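Local structure of nucleoprotein (Schmallenberg virus, 4JNG) at residues E149-L160 / M177-G186; Y31-V42 / T65-V73. The protein encapsidates the viral RNA genome, shielding it from nucleases and forming the helical nucleocapsid that serves as template for transcription and replication. All coordinates share one frame; numbering follows the deposited sequence.

Contact 1: residues E149-L160 / M177-G186. With nucleotides of chain A.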
loop_
_atom_site.group_PDB
_atom_site.type_symbol
_atom_site.label_atom_id
_atom_site.label_comp_id
_atom_site.label_asym_id
_atom_site.label_seq_id
_atom_site.Cartn_x
_atom_site.Cartn_y
_atom_site.Cartn_z
ATOM N N GLU B 149 4.483 -25.869 -13.401
ATOM C CA GLU B 149 5.800 -26.216 -12.831
ATOM C C GLU B 149 5.809 -27.513 -11.992
ATOM O O GLU B 149 6.868 -28.086 -11.730
ATOM C CB GLU B 149 6.377 -25.029 -12.040
ATOM C CG GLU B 149 5.789 -24.789 -10.654
ATOM C CD GLU B 149 4.368 -24.251 -10.652
ATOM O OE1 GLU B 149 3.883 -23.701 -11.674
ATOM O OE2 GLU B 149 3.731 -24.385 -9.595
ATOM N N MET B 150 4.630 -27.976 -11.583
ATOM C CA MET B 150 4.482 -29.294 -10.972
ATOM C C MET B 150 4.746 -30.460 -11.949
ATOM O O MET B 150 4.867 -31.608 -11.514
ATOM C CB MET B 150 3.054 -29.472 -10.447
ATOM C CG MET B 150 2.604 -28.512 -9.366
ATOM S SD MET B 150 1.006 -29.039 -8.702
ATOM C CE MET B 150 -0.158 -28.445 -9.918
ATOM N N PHE B 151 4.806 -30.180 -13.252
ATOM C CA PHE B 151 4.992 -31.220 -14.261
ATOM C C PHE B 151 6.064 -30.827 -15.274
ATOM O O PHE B 151 5.793 -30.691 -16.467
ATOM C CB PHE B 151 3.658 -31.496 -14.979
ATOM C CG PHE B 151 2.514 -31.764 -14.044
ATOM C CD1 PHE B 151 2.475 -32.931 -13.300
ATOM C CD2 PHE B 151 1.488 -30.845 -13.897
ATOM C CE1 PHE B 151 1.433 -33.178 -12.422
ATOM C CE2 PHE B 151 0.439 -31.086 -13.031
ATOM C CZ PHE B 151 0.416 -32.253 -12.287
ATOM N N LEU B 152 7.293 -30.649 -14.801
ATOM C CA LEU B 152 8.413 -30.341 -15.696
ATOM C C LEU B 152 8.578 -31.394 -16.817
ATOM O O LEU B 152 8.893 -31.043 -17.950
ATOM C CB LEU B 152 9.710 -30.164 -14.887
ATOM C CG LEU B 152 10.141 -28.763 -14.397
ATOM C CD1 LEU B 152 9.138 -27.637 -14.608
ATOM C CD2 LEU B 152 10.560 -28.822 -12.933
ATOM N N ASP B 153 8.323 -32.666 -16.513
ATOM C CA ASP B 153 8.407 -33.740 -17.513
ATOM C C ASP B 153 7.402 -33.561 -18.661
ATOM O O ASP B 153 7.766 -33.662 -19.838
ATOM C CB ASP B 153 8.198 -35.107 -16.840
ATOM C CG ASP B 153 8.266 -36.275 -17.823
ATOM O OD1 ASP B 153 7.365 -36.399 -18.684
ATOM O OD2 ASP B 153 9.209 -37.087 -17.720
ATOM N N ALA B 154 6.147 -33.298 -18.302
ATOM C CA ALA B 154 5.059 -33.168 -19.263
ATOM C C ALA B 154 5.155 -31.900 -20.109
ATOM O O ALA B 154 4.690 -31.885 -21.260
ATOM C CB ALA B 154 3.719 -33.209 -18.543
ATOM N N PHE B 155 5.733 -30.841 -19.546
ATOM C CA PHE B 155 5.859 -29.569 -20.255
ATOM C C PHE B 155 7.295 -29.289 -20.696
ATOM O O PHE B 155 7.662 -28.138 -20.931
ATOM C CB PHE B 155 5.321 -28.415 -19.405
ATOM C CG PHE B 155 3.849 -28.519 -19.103
ATOM C CD1 PHE B 155 2.899 -28.263 -20.090
ATOM C CD2 PHE B 155 3.412 -28.869 -17.836
ATOM C CE1 PHE B 155 1.542 -28.359 -19.814
ATOM C CE2 PHE B 155 2.058 -28.964 -17.551
ATOM C CZ PHE B 155 1.120 -28.712 -18.544
ATOM N N ASP B 156 8.094 -30.350 -20.810
ATOM C CA ASP B 156 9.437 -30.267 -21.381
ATOM C C ASP B 156 10.202 -29.067 -20.829
ATOM O O ASP B 156 10.681 -28.224 -21.586
ATOM C CB ASP B 156 9.345 -30.199 -22.915
ATOM C CG ASP B 156 8.796 -31.477 -23.525
ATOM O OD1 ASP B 156 9.213 -32.580 -23.104
ATOM O OD2 ASP B 156 7.954 -31.382 -24.442
ATOM N N PHE B 157 10.260 -28.991 -19.499
ATOM C CA PHE B 157 11.026 -27.974 -18.761
ATOM C C PHE B 157 10.614 -26.511 -18.969
ATOM O O PHE B 157 11.239 -25.621 -18.402
ATOM C CB PHE B 157 12.533 -28.123 -19.046
ATOM C CG PHE B 157 13.198 -29.213 -18.254
ATOM C CD1 PHE B 157 13.446 -29.048 -16.899
ATOM C CD2 PHE B 157 13.595 -30.397 -18.867
ATOM C CE1 PHE B 157 14.064 -30.047 -16.164
ATOM C CE2 PHE B 157 14.213 -31.399 -18.141
ATOM C CZ PHE B 157 14.448 -31.224 -16.785
ATOM N N TYR B 158 9.569 -26.240 -19.745
ATOM C CA TYR B 158 9.244 -24.849 -20.082
ATOM C C TYR B 158 8.919 -23.951 -18.879
ATOM O O TYR B 158 9.375 -22.812 -18.835
ATOM C CB TYR B 158 8.136 -24.771 -21.144
ATOM C CG TYR B 158 8.668 -25.013 -22.537
ATOM C CD1 TYR B 158 9.639 -24.173 -23.077
ATOM C CD2 TYR B 158 8.237 -26.087 -23.303
ATOM C CE1 TYR B 158 10.151 -24.386 -24.344
ATOM C CE2 TYR B 158 8.745 -26.307 -24.574
ATOM C CZ TYR B 158 9.699 -25.452 -25.087
ATOM O OH TYR B 158 10.207 -25.660 -26.345
ATOM N N PRO B 159 8.133 -24.451 -17.906
ATOM C CA PRO B 159 7.792 -23.599 -16.765
ATOM C C PRO B 159 9.019 -23.156 -15.956
ATOM O O PRO B 159 9.042 -22.043 -15.447
ATOM C CB PRO B 159 6.874 -24.490 -15.914
ATOM C CG PRO B 159 6.333 -25.497 -16.861
ATOM C CD PRO B 159 7.421 -25.740 -17.863
ATOM N N LEU B 160 10.017 -24.029 -15.858
ATOM C CA LEU B 160 11.283 -23.708 -15.199
ATOM C C LEU B 160 12.009 -22.553 -15.868
ATOM O O LEU B 160 12.392 -21.593 -15.203
ATOM C CB LEU B 160 12.208 -24.927 -15.173
ATOM C CG LEU B 160 13.651 -24.658 -14.726
ATOM C CD1 LEU B 160 13.704 -24.080 -13.322
ATOM C CD2 LEU B 160 14.466 -25.936 -14.821
ATOM N N MET B 177 10.539 -18.393 -7.875
ATOM C CA MET B 177 11.317 -19.517 -8.389
ATOM C C MET B 177 11.562 -20.561 -7.307
ATOM O O MET B 177 11.964 -21.687 -7.595
ATOM C CB MET B 177 12.657 -19.046 -8.957
ATOM C CG MET B 177 12.586 -18.468 -10.358
ATOM S SD MET B 177 14.143 -18.667 -11.239
ATOM C CE MET B 177 14.097 -20.411 -11.652
ATOM N N LYS B 178 11.321 -20.183 -6.060
ATOM C CA LYS B 178 11.454 -21.087 -4.935
ATOM C C LYS B 178 10.802 -22.438 -5.210
ATOM O O LYS B 178 11.441 -23.481 -5.036
ATOM C CB LYS B 178 10.817 -20.445 -3.708
ATOM C CG LYS B 178 10.936 -21.258 -2.434
ATOM C CD LYS B 178 10.260 -20.542 -1.278
ATOM C CE LYS B 178 8.742 -20.635 -1.368
ATOM N NZ LYS B 178 8.076 -19.653 -0.472
ATOM N N LYS B 179 9.542 -22.417 -5.650
ATOM C CA LYS B 179 8.791 -23.654 -5.832
ATOM C C LYS B 179 9.368 -24.535 -6.925
ATOM O O LYS B 179 9.613 -25.728 -6.708
ATOM C CB LYS B 179 7.312 -23.377 -6.142
ATOM C CG LYS B 179 6.463 -24.634 -6.024
ATOM C CD LYS B 179 4.985 -24.395 -6.272
ATOM C CE LYS B 179 4.253 -25.709 -6.539
ATOM N NZ LYS B 179 4.301 -26.679 -5.412
ATOM N N VAL B 180 9.570 -23.954 -8.100
ATOM C CA VAL B 180 9.991 -24.726 -9.262
ATOM C C VAL B 180 11.343 -25.391 -9.029
ATOM O O VAL B 180 11.562 -26.535 -9.433
ATOM C CB VAL B 180 9.991 -23.877 -10.563
ATOM C CG1 VAL B 180 11.056 -22.788 -10.535
ATOM C CG2 VAL B 180 10.165 -24.773 -11.782
ATOM N N LEU B 181 12.233 -24.699 -8.324
ATOM C CA LEU B 181 13.575 -25.213 -8.107
ATOM C C LEU B 181 13.613 -26.458 -7.225
ATOM O O LEU B 181 14.609 -27.187 -7.246
ATOM C CB LEU B 181 14.491 -24.103 -7.590
ATOM C CG LEU B 181 14.674 -23.035 -8.678
ATOM C CD1 LEU B 181 15.284 -21.764 -8.114
ATOM C CD2 LEU B 181 15.502 -23.575 -9.837
ATOM N N ARG B 182 12.536 -26.729 -6.480
ATOM C CA ARG B 182 12.452 -27.989 -5.733
ATOM C C ARG B 182 11.442 -29.005 -6.274
ATOM O O ARG B 182 11.210 -30.039 -5.648
ATOM C CB ARG B 182 12.250 -27.752 -4.232
ATOM C CG ARG B 182 11.166 -26.785 -3.810
ATOM C CD ARG B 182 11.100 -26.785 -2.287
ATOM N NE ARG B 182 9.925 -26.077 -1.776
ATOM C CZ ARG B 182 9.935 -24.876 -1.199
ATOM N NH1 ARG B 182 11.070 -24.199 -1.028
ATOM N NH2 ARG B 182 8.793 -24.350 -0.777
ATOM N N GLN B 183 10.879 -28.738 -7.449
ATOM C CA GLN B 183 10.077 -29.741 -8.138
ATOM C C GLN B 183 11.002 -30.784 -8.733
ATOM O O GLN B 183 12.175 -30.499 -8.996
ATOM C CB GLN B 183 9.225 -29.097 -9.236
ATOM C CG GLN B 183 8.228 -28.089 -8.701
ATOM C CD GLN B 183 7.381 -28.668 -7.583
ATOM O OE1 GLN B 183 6.716 -29.692 -7.761
ATOM N NE2 GLN B 183 7.412 -28.029 -6.419
ATOM N N ARG B 184 10.488 -31.995 -8.927
ATOM C CA ARG B 184 11.268 -33.045 -9.573
ATOM C C ARG B 184 10.850 -33.269 -11.023
ATOM O O ARG B 184 9.820 -32.763 -11.479
ATOM C CB ARG B 184 11.280 -34.354 -8.771
ATOM C CG ARG B 184 9.972 -34.832 -8.168
ATOM C CD ARG B 184 10.256 -35.889 -7.106
ATOM N NE ARG B 184 10.942 -35.318 -5.947
ATOM C CZ ARG B 184 11.271 -35.990 -4.845
ATOM N NH1 ARG B 184 10.975 -37.281 -4.719
ATOM N NH2 ARG B 184 11.898 -35.363 -3.854
ATOM N N TYR B 185 11.686 -34.010 -11.743
ATOM C CA TYR B 185 11.498 -34.260 -13.160
ATOM C C TYR B 185 11.306 -35.753 -13.378
ATOM O O TYR B 185 12.255 -36.526 -13.269
ATOM C CB TYR B 185 12.710 -33.744 -13.942
ATOM C CG TYR B 185 12.664 -34.030 -15.424
ATOM C CD1 TYR B 185 11.919 -33.230 -16.286
ATOM C CD2 TYR B 185 13.368 -35.100 -15.967
ATOM C CE1 TYR B 185 11.873 -33.491 -17.646
ATOM C CE2 TYR B 185 13.328 -35.367 -17.326
ATOM C CZ TYR B 185 12.579 -34.560 -18.160
ATOM O OH TYR B 185 12.542 -34.828 -19.507
ATOM N N GLY B 186 10.063 -36.146 -13.654
ATOM C CA GLY B 186 9.716 -37.529 -13.988
ATOM C C GLY B 186 10.333 -38.560 -13.064
ATOM O O GLY B 186 9.718 -38.982 -12.085
ATOM P P U A 22 10.475 -31.901 -0.264
ATOM O OP1 U A 22 10.373 -33.280 0.267
ATOM O OP2 U A 22 11.801 -31.236 -0.361
ATOM O "O5'" U A 22 9.780 -31.885 -1.697
ATOM C "C5'" U A 22 9.991 -30.796 -2.606
ATOM C "C4'" U A 22 8.925 -30.805 -3.675
ATOM O "O4'" U A 22 8.899 -32.096 -4.325
ATOM C "C3'" U A 22 7.501 -30.536 -3.191
ATOM O "O3'" U A 22 7.036 -29.385 -3.867
ATOM C "C2'" U A 22 6.723 -31.805 -3.543
ATOM O "O2'" U A 22 5.399 -31.581 -3.994
ATOM C "C1'" U A 22 7.573 -32.407 -4.659
ATOM N N1 U A 22 7.453 -33.867 -4.761
ATOM C C2 U A 22 7.117 -34.408 -5.988
ATOM O O2 U A 22 6.931 -33.731 -6.985
ATOM N N3 U A 22 7.019 -35.776 -6.006
ATOM C C4 U A 22 7.211 -36.640 -4.950
ATOM O O4 U A 22 7.082 -37.852 -5.128
ATOM C C5 U A 22 7.556 -36.005 -3.716
ATOM C C6 U A 22 7.662 -34.672 -3.664
ATOM P P U A 23 6.722 -28.073 -3.050
ATOM O OP1 U A 23 6.597 -26.952 -3.998
ATOM O OP2 U A 23 7.698 -27.974 -1.938
ATOM O "O5'" U A 23 5.272 -28.392 -2.496
ATOM C "C5'" U A 23 4.943 -27.882 -1.231
ATOM C "C4'" U A 23 3.567 -28.305 -0.808
ATOM O "O4'" U A 23 3.675 -28.701 0.585
ATOM C "C3'" U A 23 2.525 -27.186 -0.861
ATOM O "O3'" U A 23 1.583 -27.324 -1.933
ATOM C "C2'" U A 23 1.875 -27.245 0.520
ATOM O "O2'" U A 23 0.797 -28.147 0.618
ATOM C "C1'" U A 23 3.030 -27.740 1.385
ATOM N N1 U A 23 3.988 -26.682 1.750
ATOM C C2 U A 23 3.551 -25.735 2.656
ATOM O O2 U A 23 2.441 -25.762 3.156
ATOM N N3 U A 23 4.471 -24.763 2.965
ATOM C C4 U A 23 5.753 -24.640 2.474
ATOM O O4 U A 23 6.460 -23.703 2.849
ATOM C C5 U A 23 6.130 -25.655 1.539
ATOM C C6 U A 23 5.259 -26.619 1.221
ATOM P P U A 24 1.276 -26.090 -2.915
ATOM O OP1 U A 24 0.165 -26.495 -3.847
ATOM O OP2 U A 24 2.558 -25.610 -3.480
ATOM O "O5'" U A 24 0.732 -24.953 -1.948
ATOM C "C5'" U A 24 -0.387 -25.165 -1.077
ATOM C "C4'" U A 24 -0.530 -23.994 -0.136
ATOM O "O4'" U A 24 0.527 -24.034 0.866
ATOM C "C3'" U A 24 -0.390 -22.617 -0.766
ATOM O "O3'" U A 24 -1.594 -22.185 -1.374
ATOM C "C2'" U A 24 -0.007 -21.769 0.440
ATOM O "O2'" U A 24 -1.074 -21.440 1.310
ATOM C "C1'" U A 24 0.941 -22.714 1.174
ATOM N N1 U A 24 2.353 -22.560 0.793
ATOM C C2 U A 24 3.053 -21.512 1.360
ATOM O O2 U A 24 2.545 -20.719 2.133
ATOM N N3 U A 24 4.369 -21.421 0.976
ATOM C C4 U A 24 5.043 -22.254 0.108
ATOM O O4 U A 24 6.231 -22.042 -0.137
ATOM C C5 U A 24 4.248 -23.312 -0.438
ATOM C C6 U A 24 2.961 -23.425 -0.088
HETATM O O HOH W 1 8.114 -34.097 -13.956
#

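Contact 2: residues Y31-V42 / T65-V73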
loop_
_atom_site.group_PDB
_atom_site.type_symbol
_atom_site.label_atom_id
_atom_site.label_comp_id
_atom_site.label_asym_id
_atom_site.label_seq_id
_atom_site.Cartn_x
_atom_site.Cartn_y
_atom_site.Cartn_z
ATOM N N TYR B 31 -13.082 -35.515 -11.333
ATOM C CA TYR B 31 -13.703 -34.578 -12.277
ATOM C C TYR B 31 -13.535 -34.941 -13.743
ATOM O O TYR B 31 -14.124 -34.291 -14.603
ATOM C CB TYR B 31 -13.121 -33.173 -12.080
ATOM C CG TYR B 31 -13.376 -32.589 -10.716
ATOM C CD1 TYR B 31 -14.608 -32.045 -10.397
ATOM C CD2 TYR B 31 -12.369 -32.557 -9.743
ATOM C CE1 TYR B 31 -14.850 -31.506 -9.150
ATOM C CE2 TYR B 31 -12.602 -32.015 -8.491
ATOM C CZ TYR B 31 -13.848 -31.491 -8.201
ATOM O OH TYR B 31 -14.112 -30.948 -6.964
ATOM N N GLY B 32 -12.726 -35.956 -14.027
ATOM C CA GLY B 32 -12.289 -36.241 -15.394
ATOM C C GLY B 32 -13.408 -36.430 -16.399
ATOM O O GLY B 32 -13.311 -35.952 -17.528
ATOM N N GLN B 33 -14.478 -37.109 -15.993
ATOM C CA GLN B 33 -15.599 -37.363 -16.902
ATOM C C GLN B 33 -16.360 -36.085 -17.226
ATOM O O GLN B 33 -17.118 -36.059 -18.188
ATOM C CB GLN B 33 -16.561 -38.405 -16.322
ATOM C CG GLN B 33 -15.938 -39.779 -16.123
ATOM C CD GLN B 33 -15.498 -40.412 -17.427
ATOM O OE1 GLN B 33 -14.352 -40.251 -17.851
ATOM N NE2 GLN B 33 -16.409 -41.120 -18.081
ATOM N N GLN B 34 -16.161 -35.033 -16.432
ATOM C CA GLN B 34 -16.875 -33.777 -16.642
ATOM C C GLN B 34 -16.090 -32.736 -17.430
ATOM O O GLN B 34 -16.630 -31.682 -17.770
ATOM C CB GLN B 34 -17.291 -33.170 -15.306
ATOM C CG GLN B 34 -18.133 -34.079 -14.431
ATOM C CD GLN B 34 -18.525 -33.440 -13.112
ATOM O OE1 GLN B 34 -18.269 -33.999 -12.046
ATOM N NE2 GLN B 34 -19.136 -32.261 -13.171
ATOM N N LEU B 35 -14.816 -32.998 -17.710
ATOM C CA LEU B 35 -13.978 -31.982 -18.342
ATOM C C LEU B 35 -14.156 -31.936 -19.854
ATOM O O LEU B 35 -14.332 -32.959 -20.506
ATOM C CB LEU B 35 -12.512 -32.220 -18.018
ATOM C CG LEU B 35 -12.158 -32.085 -16.546
ATOM C CD1 LEU B 35 -10.740 -32.573 -16.350
ATOM C CD2 LEU B 35 -12.331 -30.650 -16.072
ATOM N N ASN B 36 -14.118 -30.723 -20.389
ATOM C CA ASN B 36 -13.994 -30.495 -21.821
ATOM C C ASN B 36 -13.272 -29.169 -22.005
ATOM O O ASN B 36 -13.067 -28.449 -21.037
ATOM C CB ASN B 36 -15.362 -30.481 -22.508
ATOM C CG ASN B 36 -16.291 -29.428 -21.945
ATOM O OD1 ASN B 36 -16.104 -28.233 -22.162
ATOM N ND2 ASN B 36 -17.312 -29.872 -21.223
ATOM N N PHE B 37 -12.918 -28.839 -23.240
ATOM C CA PHE B 37 -12.144 -27.634 -23.518
ATOM C C PHE B 37 -12.886 -26.331 -23.224
ATOM O O PHE B 37 -12.250 -25.304 -23.005
ATOM C CB PHE B 37 -11.645 -27.629 -24.968
ATOM C CG PHE B 37 -10.676 -28.739 -25.298
ATOM C CD1 PHE B 37 -9.985 -29.425 -24.309
ATOM C CD2 PHE B 37 -10.429 -29.070 -26.621
ATOM C CE1 PHE B 37 -9.091 -30.428 -24.631
ATOM C CE2 PHE B 37 -9.534 -30.074 -26.943
ATOM C CZ PHE B 37 -8.864 -30.752 -25.950
ATOM N N GLY B 38 -14.216 -26.360 -23.234
ATOM C CA GLY B 38 -15.011 -25.189 -22.846
ATOM C C GLY B 38 -14.855 -24.900 -21.363
ATOM O O GLY B 38 -14.773 -23.743 -20.940
ATOM N N VAL B 39 -14.831 -25.962 -20.568
ATOM C CA VAL B 39 -14.675 -25.825 -19.129
ATOM C C VAL B 39 -13.291 -25.256 -18.814
ATOM O O VAL B 39 -13.168 -24.355 -17.978
ATOM C CB VAL B 39 -14.892 -27.172 -18.404
ATOM C CG1 VAL B 39 -14.555 -27.055 -16.930
ATOM C CG2 VAL B 39 -16.333 -27.631 -18.577
ATOM N N ALA B 40 -12.258 -25.758 -19.489
ATOM C CA ALA B 40 -10.901 -25.240 -19.279
ATOM C C ALA B 40 -10.772 -23.829 -19.846
ATOM O O ALA B 40 -10.050 -23.004 -19.295
ATOM C CB ALA B 40 -9.856 -26.160 -19.890
ATOM N N ARG B 41 -11.476 -23.553 -20.941
ATOM C CA ARG B 41 -11.466 -22.214 -21.525
ATOM C C ARG B 41 -11.943 -21.171 -20.520
ATOM O O ARG B 41 -11.390 -20.079 -20.429
ATOM C CB ARG B 41 -12.363 -22.156 -22.766
ATOM C CG ARG B 41 -12.670 -20.734 -23.205
ATOM C CD ARG B 41 -13.684 -20.655 -24.335
ATOM N NE ARG B 41 -13.973 -19.251 -24.586
ATOM C CZ ARG B 41 -13.201 -18.430 -25.290
ATOM N NH1 ARG B 41 -12.077 -18.855 -25.864
ATOM N NH2 ARG B 41 -13.567 -17.165 -25.428
ATOM N N VAL B 42 -13.017 -21.504 -19.815
ATOM C CA VAL B 42 -13.599 -20.601 -18.839
ATOM C C VAL B 42 -12.669 -20.476 -17.625
ATOM O O VAL B 42 -12.421 -19.370 -17.145
ATOM C CB VAL B 42 -14.991 -21.074 -18.391
ATOM C CG1 VAL B 42 -15.515 -20.197 -17.268
ATOM C CG2 VAL B 42 -15.966 -21.049 -19.561
ATOM N N THR B 65 -17.727 -22.777 -9.784
ATOM C CA THR B 65 -18.276 -23.394 -11.000
ATOM C C THR B 65 -17.685 -22.720 -12.224
ATOM O O THR B 65 -17.828 -21.509 -12.391
ATOM C CB THR B 65 -19.808 -23.277 -11.039
ATOM O OG1 THR B 65 -20.346 -23.719 -9.792
ATOM C CG2 THR B 65 -20.414 -24.136 -12.176
ATOM N N PHE B 66 -17.001 -23.503 -13.059
ATOM C CA PHE B 66 -16.445 -23.023 -14.327
ATOM C C PHE B 66 -17.085 -23.767 -15.505
ATOM O O PHE B 66 -16.953 -24.979 -15.611
ATOM C CB PHE B 66 -14.934 -23.244 -14.371
ATOM C CG PHE B 66 -14.181 -22.469 -13.336
ATOM C CD1 PHE B 66 -13.827 -21.148 -13.565
ATOM C CD2 PHE B 66 -13.827 -23.056 -12.131
ATOM C CE1 PHE B 66 -13.130 -20.426 -12.606
ATOM C CE2 PHE B 66 -13.139 -22.337 -11.170
ATOM C CZ PHE B 66 -12.789 -21.023 -11.409
ATOM N N GLY B 67 -17.754 -23.034 -16.390
ATOM C CA GLY B 67 -18.452 -23.625 -17.543
ATOM C C GLY B 67 -19.339 -24.788 -17.145
ATOM O O GLY B 67 -19.308 -25.849 -17.766
ATOM N N GLY B 68 -20.105 -24.601 -16.074
ATOM C CA GLY B 68 -21.087 -25.593 -15.648
ATOM C C GLY B 68 -20.584 -26.697 -14.739
ATOM O O GLY B 68 -21.394 -27.413 -14.154
ATOM N N VAL B 69 -19.263 -26.849 -14.608
ATOM C CA VAL B 69 -18.697 -27.896 -13.756
ATOM C C VAL B 69 -18.278 -27.291 -12.411
ATOM O O VAL B 69 -17.522 -26.320 -12.388
ATOM C CB VAL B 69 -17.480 -28.571 -14.421
ATOM C CG1 VAL B 69 -16.890 -29.628 -13.500
ATOM C CG2 VAL B 69 -17.892 -29.199 -15.748
ATOM N N LYS B 70 -18.761 -27.885 -11.315
ATOM C CA LYS B 70 -18.512 -27.394 -9.951
ATOM C C LYS B 70 -17.325 -28.077 -9.269
ATOM O O LYS B 70 -17.312 -29.295 -9.133
ATOM C CB LYS B 70 -19.742 -27.605 -9.059
ATOM C CG LYS B 70 -19.549 -27.004 -7.663
ATOM C CD LYS B 70 -20.624 -27.433 -6.681
ATOM C CE LYS B 70 -21.633 -26.327 -6.428
ATOM N NZ LYS B 70 -22.927 -26.876 -5.942
ATOM N N PHE B 71 -16.378 -27.273 -8.790
ATOM C CA PHE B 71 -15.164 -27.757 -8.129
ATOM C C PHE B 71 -15.113 -27.292 -6.679
ATOM O O PHE B 71 -15.393 -26.132 -6.394
ATOM C CB PHE B 71 -13.932 -27.200 -8.832
ATOM C CG PHE B 71 -13.802 -27.629 -10.256
ATOM C CD1 PHE B 71 -14.477 -26.952 -11.262
ATOM C CD2 PHE B 71 -12.989 -28.702 -10.597
ATOM C CE1 PHE B 71 -14.366 -27.353 -12.583
ATOM C CE2 PHE B 71 -12.873 -29.108 -11.915
ATOM C CZ PHE B 71 -13.561 -28.432 -12.909
ATOM N N THR B 72 -14.739 -28.191 -5.773
ATOM C CA THR B 72 -14.480 -27.817 -4.390
ATOM C C THR B 72 -13.022 -27.398 -4.272
ATOM O O THR B 72 -12.114 -28.200 -4.505
ATOM C CB THR B 72 -14.795 -28.959 -3.412
ATOM O OG1 THR B 72 -16.209 -29.184 -3.415
ATOM C CG2 THR B 72 -14.368 -28.595 -1.988
ATOM N N VAL B 73 -12.818 -26.136 -3.911
ATOM C CA VAL B 73 -11.501 -25.514 -3.900
ATOM C C VAL B 73 -11.120 -25.134 -2.455
ATOM O O VAL B 73 -11.930 -24.572 -1.719
ATOM C CB VAL B 73 -11.517 -24.258 -4.805
ATOM C CG1 VAL B 73 -10.140 -23.616 -4.891
ATOM C CG2 VAL B 73 -12.035 -24.606 -6.209
HETATM O O HOH W 2 -18.571 -31.698 -10.332
HETATM O O HOH W 3 -20.644 -29.793 -11.502
#

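Contact 1: residues E149-L160 / M177-G186
The rings of F157 and Y185 form an offset stack across the contact, centroids 4.3 Å apart and planes at 13°. F157 takes one face of the Y185 ring; D153 OD2 lies over the opposite face, toward the rim. With chi1 at 176°, Y185 CG leads away from the backbone N, and CE1 comes close to D153 CA. The R184 guanidinium has the base of U22 of chain A over one face, while R182 meets the phosphate of U23 of chain A at its edge, NE giving OP2 a bond of 2.9 Å. Both arginines and K179 are RNA-binding residues. K179, nearly straight up to its last torsion, joins two successive phosphates through NZ, 2.7 Å from OP1 of U23 and 2.8 Å from OP2 of U24, both of chain A. Its CE rests against E149 OE2, with NZ 4.8 Å from OE2. The Q183 chain bends at chi2 (-52°), bringing NE2 to donate to K179 O (3.2 Å, from above the carbonyl plane) and to O3' of U22 of chain A. The bond to K179 O holds the amide beside the RNA backbone. No direct hydrogen bond joins the segments; one water bridges them, accepting from D153 N and G186 N and donating to R184 O. Apolar packing centres on V180, whose CG2 touches E149 CB and L160, 3.7 Å from L160 CA. L152 CD2 meets Q183 CB, and L160 CD1 reaches L181 and M177. The contact thus sets the RNA-binding short helix 177-181 and the loop after it on the 3-10 turn and loop leading into helix 158-168 and on that helix's first turn; I201 of helix 198-209 touches F157 and L160, and helix 93-110 borders E149 and F151.

Contact 2: residues Y31-V42 / T65-V73
Y31, V39 and V42 pack on the beta hairpin made by strands 61-66 and 69-74, whose type I' turn runs from F66 to V69 through G67 and G68. Segment 31-42 spans the end of one helix and the start of the next. Among the aromatic contacts, F71 CD2 sits over the centre of one face of the Y31 ring, 3.5 Å above its plane, the two planes inclined by 34°. K70 O lies at the edge of the same tyrosine, 3.3 Å from CE1. F71 in turn receives L35 CD2 and V39 CG1 at its own edge; V42 CG1 comes to the edge of F66, whose ring stacks on F7 of the third subunit. The strand of T65 and F66 pairs in parallel with a strand of that subunit, so the hairpin also belongs to the oligomer interface. Remaining van der Waals contacts come from methyls of V39, V42 and V69. The methyls of V39 divide the contact: CG1 approaches F66 O, and CG2 meets V69 CG2 at 3.6 Å. V42 CG1 closes on G67 N at 3.7 Å. With no side chain on G67, the helix comes close here, the CA atoms of V39 and G67 4.6 Å apart. Q34 lies across V69, its NE2 3.5 Å from V69 CG1. Its extended chain also takes the amide to water: one water donates to both Q34 OE1 and K70 O, and another accepts from K70 N and, weakly, from Q34 NE2. N36 is the N-cap of helix 37-45, its OD1 accepting from V39 N and weakly from G38 N. A single direct hydrogen bond crosses the contact: T72 N points at Y31 OH, 3.1 Å away, with an N-H...O angle of 166°.

In the fold
From the N terminus, the chain leaves helix 20-31, turns into helix 37-45, and passes through helix 47-56 and strand 61-66; contact 2 then closes a loop of 22 residues by setting the hairpin against the helix junction. Helices 93-110, 112-121 and 138-142 follow before contact 1 opens. Contact 1 closes a shorter loop of 16 residues, holding most of helix 158-168, against 177-186. The two are in series, neither nesting nor crossing, on opposite sides of the chain's centre; the centres of contact 1 and contact 2 are about 24 Å apart. Helix 93-110 touches both: M96, L100 and W103 meet contact 2, while H94, Y99 and R102 meet 149-160.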